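Local coordinates for protein uncharacterized peptidase Lmo0363 (Listeria monocytogenes, PDB 3L4E) that is probably a serine-type peptidase of the S51 family, similar to peptidase E, at residues L153-T165 / Q183-I195. Sequence-based numbering, arbitrary orientation.
Sequences LVDFSTLPHYNNT and QIYPISNHEAIFI. With SO4 (sulfate ion), chain B.
In the likely active site of this S51 peptidase, the charge-relay histidine assigned by similarity, H161, meets N189 just beyond the parallel ladder of 157-159 and 184-186. N189 ND2 donates to H161 ND1 at 2.7 Å, near the imidazole plane, while the amide and ring planes stand 73° apart; the bond restricts ring rotation. N164 OD1 accepts from the backbone N of N189 (2.7 Å), holding the main chain of the turn that carries the amide. A sulfate, probably from the crystallisation liquor, accepts from H190 ND1 through its O1 (2.7 Å).

Parallel pairing fixes the register: S157 N reaches Q183 O at 2.9 Å and I187 N reaches L159 O at 3.1 Å. Beyond the ladder it slips by one residue at H161, and Y162 N, not H161 N, bonds to I187 O. On the face carrying P186, its CB lies over the Y162 ring, a CH-pi contact 3.7 Å from the centroid. On the face carrying Y185, with CG between backbone N and carbonyl carbon (chi1 61°), the F156 ring lies between V154 CG2 and Y185 CD1, I195 CD1 at its edge.

L159 and Y162 pack against helix 168-177, T158 and I195 against strand 4-8, and H161 reaches S120 while stacking on F167.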
ATOM      1  N   LEU A 153      -5.802  10.001  -1.732  1.00 25.62           N
ATOM      2  CA  LEU A 153      -6.918   9.284  -2.340  1.00 26.36           C
ATOM      3  C   LEU A 153      -8.123   9.248  -1.422  1.00 32.07           C
ATOM      4  O   LEU A 153      -9.258   9.211  -1.882  1.00 33.70           O
ATOM      5  CB  LEU A 153      -6.511   7.847  -2.674  1.00 23.73           C
ATOM      6  CG  LEU A 153      -5.690   7.658  -3.941  1.00 24.48           C
ATOM      7  CD1 LEU A 153      -4.847   6.403  -3.848  1.00 22.28           C
ATOM      8  CD2 LEU A 153      -6.608   7.614  -5.152  1.00 23.84           C
ATOM      9  N   VAL A 154      -7.865   9.229  -0.120  1.00 27.03           N
ATOM     10  CA  VAL A 154      -8.929   9.218   0.868  1.00 31.62           C
ATOM     11  C   VAL A 154      -8.657  10.308   1.889  1.00 34.22           C
ATOM     12  O   VAL A 154      -7.516  10.730   2.078  1.00 35.17           O
ATOM     13  CB  VAL A 154      -9.064   7.853   1.573  1.00 27.98           C
ATOM     14  CG1 VAL A 154      -9.564   6.787   0.594  1.00 29.54           C
ATOM     15  CG2 VAL A 154      -7.745   7.439   2.203  1.00 30.04           C
ATOM     16  N   ASP A 155      -9.708  10.772   2.543  1.00 35.59           N
ATOM     17  CA  ASP A 155      -9.551  11.846   3.507  1.00 37.06           C
ATOM     18  C   ASP A 155      -8.963  11.315   4.806  1.00 33.77           C
ATOM     19  O   ASP A 155      -8.452  12.076   5.624  1.00 43.81           O
ATOM     20  CB  ASP A 155     -10.889  12.543   3.758  1.00 41.11           C
ATOM     21  CG  ASP A 155     -11.405  13.282   2.533  1.00 51.60           C
ATOM     22  OD1 ASP A 155     -10.621  13.489   1.580  1.00 52.29           O
ATOM     23  OD2 ASP A 155     -12.596  13.664   2.525  1.00 52.42           O
ATOM     24  N   PHE A 156      -9.018  10.000   4.989  1.00 32.23           N
ATOM     25  CA  PHE A 156      -8.548   9.405   6.237  1.00 26.17           C
ATOM     26  C   PHE A 156      -7.099   8.907   6.197  1.00 30.29           C
ATOM     27  O   PHE A 156      -6.527   8.683   5.120  1.00 27.90           O
ATOM     28  CB  PHE A 156      -9.504   8.307   6.729  1.00 29.61           C
ATOM     29  CG  PHE A 156      -9.658   7.142   5.778  1.00 29.57           C
ATOM     30  CD1 PHE A 156      -8.755   6.087   5.796  1.00 32.29           C
ATOM     31  CD2 PHE A 156     -10.719   7.092   4.887  1.00 31.22           C
ATOM     32  CE1 PHE A 156      -8.908   5.006   4.942  1.00 28.19           C
ATOM     33  CE2 PHE A 156     -10.874   6.011   4.022  1.00 33.16           C
ATOM     34  CZ  PHE A 156      -9.961   4.971   4.050  1.00 32.16           C
ATOM     35  N   SER A 157      -6.520   8.742   7.387  1.00 29.64           N
ATOM     36  CA  SER A 157      -5.124   8.340   7.542  1.00 34.70           C
ATOM     37  C   SER A 157      -5.009   6.937   8.133  1.00 29.20           C
ATOM     38  O   SER A 157      -5.108   6.747   9.349  1.00 31.10           O
ATOM     39  CB  SER A 157      -4.379   9.341   8.431  1.00 37.68           C
ATOM     40  OG  SER A 157      -4.432  10.643   7.878  1.00 36.03           O
ATOM     41  N   THR A 158      -4.785   5.959   7.265  1.00 24.88           N
ATOM     42  CA  THR A 158      -4.765   4.563   7.682  1.00 23.91           C
ATOM     43  C   THR A 158      -3.595   4.293   8.615  1.00 23.03           C
ATOM     44  O   THR A 158      -2.458   4.668   8.328  1.00 26.23           O
ATOM     45  CB  THR A 158      -4.702   3.626   6.472  1.00 22.24           C
ATOM     46  OG1 THR A 158      -5.798   3.916   5.595  1.00 24.43           O
ATOM     47  CG2 THR A 158      -4.763   2.168   6.906  1.00 22.38           C
ATOM     48  N   LEU A 159      -3.886   3.646   9.737  1.00 25.22           N
ATOM     49  CA  LEU A 159      -2.869   3.323  10.733  1.00 25.92           C
ATOM     50  C   LEU A 159      -2.771   1.808  10.874  1.00 26.95           C
ATOM     51  O   LEU A 159      -3.601   1.187  11.528  1.00 29.44           O
ATOM     52  CB  LEU A 159      -3.214   3.968  12.071  1.00 32.50           C
ATOM     53  CG  LEU A 159      -2.205   3.762  13.195  1.00 31.69           C
ATOM     54  CD1 LEU A 159      -0.836   4.298  12.798  1.00 33.84           C
ATOM     55  CD2 LEU A 159      -2.705   4.446  14.454  1.00 35.44           C
ATOM     56  N   PRO A 160      -1.754   1.203  10.244  1.00 27.56           N
ATOM     57  CA  PRO A 160      -1.701  -0.263  10.205  1.00 27.04           C
ATOM     58  C   PRO A 160      -1.091  -0.868  11.463  1.00 30.80           C
ATOM     59  O   PRO A 160      -0.442  -0.171  12.258  1.00 32.22           O
ATOM     60  CB  PRO A 160      -0.807  -0.542   8.994  1.00 26.58           C
ATOM     61  CG  PRO A 160       0.123   0.632   8.961  1.00 29.77           C
ATOM     62  CD  PRO A 160      -0.667   1.825   9.465  1.00 28.56           C
ATOM     63  N   HIS A 161      -1.314  -2.170  11.626  1.00 31.60           N
ATOM     64  CA  HIS A 161      -0.888  -2.913  12.807  1.00 34.07           C
ATOM     65  C   HIS A 161      -1.497  -2.345  14.094  1.00 34.15           C
ATOM     66  O   HIS A 161      -0.875  -2.428  15.148  1.00 39.16           O
ATOM     67  CB  HIS A 161       0.645  -2.949  12.930  1.00 35.44           C
ATOM     68  CG  HIS A 161       1.367  -3.252  11.649  1.00 37.78           C
ATOM     69  ND1 HIS A 161       1.205  -4.435  10.959  1.00 33.02           N
ATOM     70  CD2 HIS A 161       2.279  -2.535  10.950  1.00 36.87           C
ATOM     71  CE1 HIS A 161       1.974  -4.428   9.885  1.00 32.78           C
ATOM     72  NE2 HIS A 161       2.638  -3.285   9.855  1.00 35.08           N
ATOM     73  N   TYR A 162      -2.702  -1.775  14.016  1.00 33.88           N
ATOM     74  CA  TYR A 162      -3.285  -1.080  15.176  1.00 28.40           C
ATOM     75  C   TYR A 162      -3.468  -1.985  16.387  1.00 33.91           C
ATOM     76  O   TYR A 162      -4.099  -3.041  16.299  1.00 36.47           O
ATOM     77  CB  TYR A 162      -4.617  -0.395  14.839  1.00 30.94           C
ATOM     78  CG  TYR A 162      -5.214   0.334  16.033  1.00 35.70           C
ATOM     79  CD1 TYR A 162      -4.703   1.558  16.450  1.00 40.59           C
ATOM     80  CD2 TYR A 162      -6.276  -0.207  16.749  1.00 34.72           C
ATOM     81  CE1 TYR A 162      -5.238   2.224  17.541  1.00 40.61           C
ATOM     82  CE2 TYR A 162      -6.820   0.454  17.843  1.00 35.42           C
ATOM     83  CZ  TYR A 162      -6.300   1.670  18.234  1.00 38.60           C
ATOM     84  OH  TYR A 162      -6.830   2.333  19.324  1.00 40.21           O
ATOM     85  N   ASN A 163      -2.927  -1.544  17.517  1.00 34.28           N
ATOM     86  CA  ASN A 163      -2.979  -2.305  18.765  1.00 36.74           C
ATOM     87  C   ASN A 163      -2.467  -3.732  18.574  1.00 35.16           C
ATOM     88  O   ASN A 163      -2.830  -4.643  19.322  1.00 37.55           O
ATOM     89  CB  ASN A 163      -4.393  -2.307  19.349  1.00 36.57           C
ATOM     90  CG  ASN A 163      -4.400  -2.503  20.851  1.00 40.73           C
ATOM     91  OD1 ASN A 163      -3.445  -2.140  21.540  1.00 40.90           O
ATOM     92  ND2 ASN A 163      -5.482  -3.075  21.368  1.00 38.84           N
ATOM     93  N   ASN A 164      -1.631  -3.910  17.555  1.00 38.75           N
ATOM     94  CA  ASN A 164      -0.952  -5.177  17.293  1.00 34.78           C
ATOM     95  C   ASN A 164       0.512  -5.099  17.688  1.00 39.75           C
ATOM     96  O   ASN A 164       1.251  -4.258  17.181  1.00 45.11           O
ATOM     97  CB  ASN A 164      -1.002  -5.527  15.803  1.00 35.13           C
ATOM     98  CG  ASN A 164      -2.349  -6.050  15.358  1.00 40.98           C
ATOM     99  OD1 ASN A 164      -3.027  -5.423  14.544  1.00 44.00           O
ATOM    100  ND2 ASN A 164      -2.738  -7.213  15.869  1.00 38.14           N
ATOM    101  N   THR A 165       0.936  -5.980  18.585  1.00 44.43           N
ATOM    102  CA  THR A 165       2.354  -6.128  18.890  1.00 46.44           C
ATOM    103  C   THR A 165       3.083  -6.381  17.572  1.00 49.63           C
ATOM    104  O   THR A 165       2.544  -7.057  16.698  1.00 44.72           O
ATOM    105  CB  THR A 165       2.575  -7.315  19.853  1.00 46.64           C
ATOM    106  OG1 THR A 165       1.736  -7.161  21.007  1.00 47.98           O
ATOM    107  CG2 THR A 165       4.026  -7.406  20.295  1.00 43.52           C
ATOM    108  N   GLN A 183      -7.931  12.584  10.708  1.00 45.53           N
ATOM    109  CA  GLN A 183      -8.916  11.517  10.550  1.00 37.41           C
ATOM    110  C   GLN A 183      -8.263  10.133  10.479  1.00 35.44           C
ATOM    111  O   GLN A 183      -8.384   9.410   9.486  1.00 30.70           O
ATOM    112  CB  GLN A 183      -9.810  11.786   9.337  1.00 39.27           C
ATOM    113  CG  GLN A 183     -10.668  13.045   9.499  1.00 45.29           C
ATOM    114  CD  GLN A 183     -11.738  13.181   8.437  1.00 56.81           C
ATOM    115  OE1 GLN A 183     -11.610  12.649   7.335  1.00 62.45           O
ATOM    116  NE2 GLN A 183     -12.804  13.906   8.763  1.00 60.29           N
ATOM    117  N   ILE A 184      -7.572   9.783  11.557  1.00 33.17           N
ATOM    118  CA  ILE A 184      -6.908   8.493  11.692  1.00 35.70           C
ATOM    119  C   ILE A 184      -7.911   7.350  11.575  1.00 36.06           C
ATOM    120  O   ILE A 184      -8.939   7.351  12.253  1.00 42.05           O
ATOM    121  CB  ILE A 184      -6.209   8.397  13.060  1.00 37.74           C
ATOM    122  CG1 ILE A 184      -5.159   9.498  13.196  1.00 37.42           C
ATOM    123  CG2 ILE A 184      -5.580   7.035  13.249  1.00 41.91           C
ATOM    124  CD1 ILE A 184      -3.954   9.300  12.311  1.00 31.29           C
ATOM    125  N   TYR A 185      -7.598   6.382  10.715  1.00 33.59           N
ATOM    126  CA  TYR A 185      -8.457   5.225  10.464  1.00 28.50           C
ATOM    127  C   TYR A 185      -7.679   3.970  10.844  1.00 29.87           C
ATOM    128  O   TYR A 185      -6.905   3.451  10.044  1.00 31.85           O
ATOM    129  CB  TYR A 185      -8.836   5.176   8.976  1.00 29.14           C
ATOM    130  CG  TYR A 185     -10.058   4.332   8.641  1.00 33.04           C
ATOM    131  CD1 TYR A 185     -11.207   4.916   8.118  1.00 30.76           C
ATOM    132  CD2 TYR A 185     -10.060   2.961   8.846  1.00 35.92           C
ATOM    133  CE1 TYR A 185     -12.332   4.155   7.811  1.00 26.53           C
ATOM    134  CE2 TYR A 185     -11.176   2.190   8.541  1.00 32.80           C
ATOM    135  CZ  TYR A 185     -12.311   2.793   8.025  1.00 32.69           C
ATOM    136  OH  TYR A 185     -13.430   2.031   7.726  1.00 35.13           O
ATOM    137  N   PRO A 186      -7.859   3.490  12.080  1.00 30.99           N
ATOM    138  CA  PRO A 186      -7.081   2.341  12.571  1.00 32.29           C
ATOM    139  C   PRO A 186      -7.489   1.003  11.945  1.00 38.61           C
ATOM    140  O   PRO A 186      -8.679   0.742  11.818  1.00 34.72           O
ATOM    141  CB  PRO A 186      -7.416   2.315  14.070  1.00 32.81           C
ATOM    142  CG  PRO A 186      -8.004   3.645  14.375  1.00 31.46           C
ATOM    143  CD  PRO A 186      -8.697   4.082  13.137  1.00 30.97           C
ATOM    144  N   ILE A 187      -6.516   0.175  11.558  1.00 30.33           N
ATOM    145  CA  ILE A 187      -6.788  -1.215  11.166  1.00 28.91           C
ATOM    146  C   ILE A 187      -5.730  -2.164  11.723  1.00 28.01           C
ATOM    147  O   ILE A 187      -4.533  -1.878  11.685  1.00 34.11           O
ATOM    148  CB  ILE A 187      -6.914  -1.417   9.630  1.00 28.08           C
ATOM    149  CG1 ILE A 187      -5.675  -0.897   8.886  1.00 27.19           C
ATOM    150  CG2 ILE A 187      -8.201  -0.786   9.105  1.00 31.17           C
ATOM    151  CD1 ILE A 187      -5.590  -1.332   7.421  1.00 24.74           C
ATOM    152  N   SER A 188      -6.187  -3.289  12.256  1.00 31.34           N
ATOM    153  CA  SER A 188      -5.305  -4.307  12.809  1.00 33.22           C
ATOM    154  C   SER A 188      -4.767  -5.234  11.719  1.00 31.43           C
ATOM    155  O   SER A 188      -5.109  -5.091  10.544  1.00 28.22           O
ATOM    156  CB  SER A 188      -6.055  -5.132  13.855  1.00 34.23           C
ATOM    157  OG  SER A 188      -7.138  -5.833  13.259  1.00 40.79           O
ATOM    158  N   ASN A 189      -3.927  -6.188  12.111  1.00 28.31           N
ATOM    159  CA  ASN A 189      -3.343  -7.125  11.149  1.00 26.43           C
ATOM    160  C   ASN A 189      -4.365  -7.984  10.402  1.00 24.27           C
ATOM    161  O   ASN A 189      -4.127  -8.397   9.266  1.00 25.90           O
ATOM    162  CB  ASN A 189      -2.308  -8.025  11.819  1.00 33.31           C
ATOM    163  CG  ASN A 189      -1.026  -7.296  12.145  1.00 36.06           C
ATOM    164  OD1 ASN A 189      -0.309  -7.667  13.078  1.00 40.87           O
ATOM    165  ND2 ASN A 189      -0.730  -6.246  11.387  1.00 33.24           N
ATOM    166  N   HIS A 190      -5.503  -8.252  11.029  1.00 24.10           N
ATOM    167  CA  HIS A 190      -6.511  -9.085  10.374  1.00 23.90           C
ATOM    168  C   HIS A 190      -7.724  -8.301   9.884  1.00 24.72           C
ATOM    169  O   HIS A 190      -8.785  -8.871   9.635  1.00 20.21           O
ATOM    170  CB  HIS A 190      -6.903 -10.257  11.268  1.00 27.27           C
ATOM    171  CG  HIS A 190      -5.781 -11.218  11.503  1.00 30.33           C
ATOM    172  ND1 HIS A 190      -4.827 -11.023  12.478  1.00 34.13           N
ATOM    173  CD2 HIS A 190      -5.440 -12.362  10.866  1.00 30.16           C
ATOM    174  CE1 HIS A 190      -3.958 -12.018  12.445  1.00 35.18           C
ATOM    175  NE2 HIS A 190      -4.311 -12.847  11.479  1.00 34.50           N
ATOM    176  N   GLU A 191      -7.547  -6.991   9.725  1.00 21.64           N
ATOM    177  CA  GLU A 191      -8.567  -6.132   9.128  1.00 22.54           C
ATOM    178  C   GLU A 191      -8.122  -5.641   7.754  1.00 21.26           C
ATOM    179  O   GLU A 191      -6.933  -5.463   7.496  1.00 18.31           O
ATOM    180  CB  GLU A 191      -8.855  -4.913  10.022  1.00 27.67           C
ATOM    181  CG  GLU A 191      -9.808  -5.176  11.194  1.00 29.29           C
ATOM    182  CD  GLU A 191      -9.981  -3.954  12.095  1.00 26.67           C
ATOM    183  OE1 GLU A 191      -9.001  -3.195  12.252  1.00 40.00           O
ATOM    184  OE2 GLU A 191     -11.085  -3.760  12.651  1.00 33.65           O
ATOM    185  N   ALA A 192      -9.089  -5.424   6.869  1.00 17.60           N
ATOM    186  CA  ALA A 192      -8.821  -4.784   5.592  1.00 15.48           C
ATOM    187  C   ALA A 192      -9.885  -3.724   5.371  1.00 15.70           C
ATOM    188  O   ALA A 192     -10.970  -3.800   5.955  1.00 17.78           O
ATOM    189  CB  ALA A 192      -8.821  -5.806   4.463  1.00 19.01           C
ATOM    190  N   ILE A 193      -9.566  -2.724   4.556  1.00 13.79           N
ATOM    191  CA  ILE A 193     -10.543  -1.706   4.180  1.00 15.55           C
ATOM    192  C   ILE A 193     -10.869  -1.883   2.700  1.00 14.98           C
ATOM    193  O   ILE A 193      -9.964  -1.829   1.845  1.00 14.49           O
ATOM    194  CB  ILE A 193     -10.035  -0.261   4.419  1.00 18.07           C
ATOM    195  CG1 ILE A 193      -9.385  -0.125   5.803  1.00 18.64           C
ATOM    196  CG2 ILE A 193     -11.189   0.728   4.262  1.00 22.60           C
ATOM    197  CD1 ILE A 193      -8.667   1.200   6.011  1.00 20.09           C
ATOM    198  N   PHE A 194     -12.149  -2.131   2.421  1.00 16.74           N
ATOM    199  CA  PHE A 194     -12.669  -2.269   1.068  1.00 15.75           C
ATOM    200  C   PHE A 194     -13.119  -0.890   0.621  1.00 15.77           C
ATOM    201  O   PHE A 194     -13.994  -0.281   1.259  1.00 19.51           O
ATOM    202  CB  PHE A 194     -13.928  -3.147   1.044  1.00 16.22           C
ATOM    203  CG  PHE A 194     -13.707  -4.614   1.345  1.00 19.06           C
ATOM    204  CD1 PHE A 194     -12.506  -5.102   1.819  1.00 21.34           C
ATOM    205  CD2 PHE A 194     -14.756  -5.507   1.165  1.00 24.22           C
ATOM    206  CE1 PHE A 194     -12.354  -6.459   2.088  1.00 23.21           C
ATOM    207  CE2 PHE A 194     -14.605  -6.850   1.433  1.00 28.69           C
ATOM    208  CZ  PHE A 194     -13.400  -7.324   1.893  1.00 21.60           C
ATOM    209  N   ILE A 195     -12.553  -0.400  -0.472  1.00 18.35           N
ATOM    210  CA  ILE A 195     -12.959   0.893  -1.006  1.00 21.33           C
ATOM    211  C   ILE A 195     -13.394   0.784  -2.464  1.00 20.62           C
ATOM    212  O   ILE A 195     -12.607   0.413  -3.339  1.00 19.48           O
ATOM    213  CB  ILE A 195     -11.845   1.948  -0.853  1.00 24.42           C
ATOM    214  CG1 ILE A 195     -11.552   2.171   0.630  1.00 24.25           C
ATOM    215  CG2 ILE A 195     -12.265   3.257  -1.524  1.00 22.99           C
ATOM    216  CD1 ILE A 195     -10.204   2.767   0.929  1.00 31.70           C
TER
HETATM  217  S   SO4 B 206      -6.219  -8.715  14.950  0.90 44.91           S
HETATM  218  O1  SO4 B 206      -5.020  -8.878  14.131  1.00 40.57           O
HETATM  219  O2  SO4 B 206      -6.652 -10.025  15.440  1.00 48.40           O
HETATM  220  O3  SO4 B 206      -5.942  -7.823  16.069  0.94 47.52           O
HETATM  221  O4  SO4 B 206      -7.286  -8.142  14.134  0.97 49.26           O
HETATM  222  O   HOH W   1      -6.108  11.847   9.208  1.00 36.26           O
HETATM  223  O   HOH W   2       2.365  -6.238  13.754  1.00 42.43           O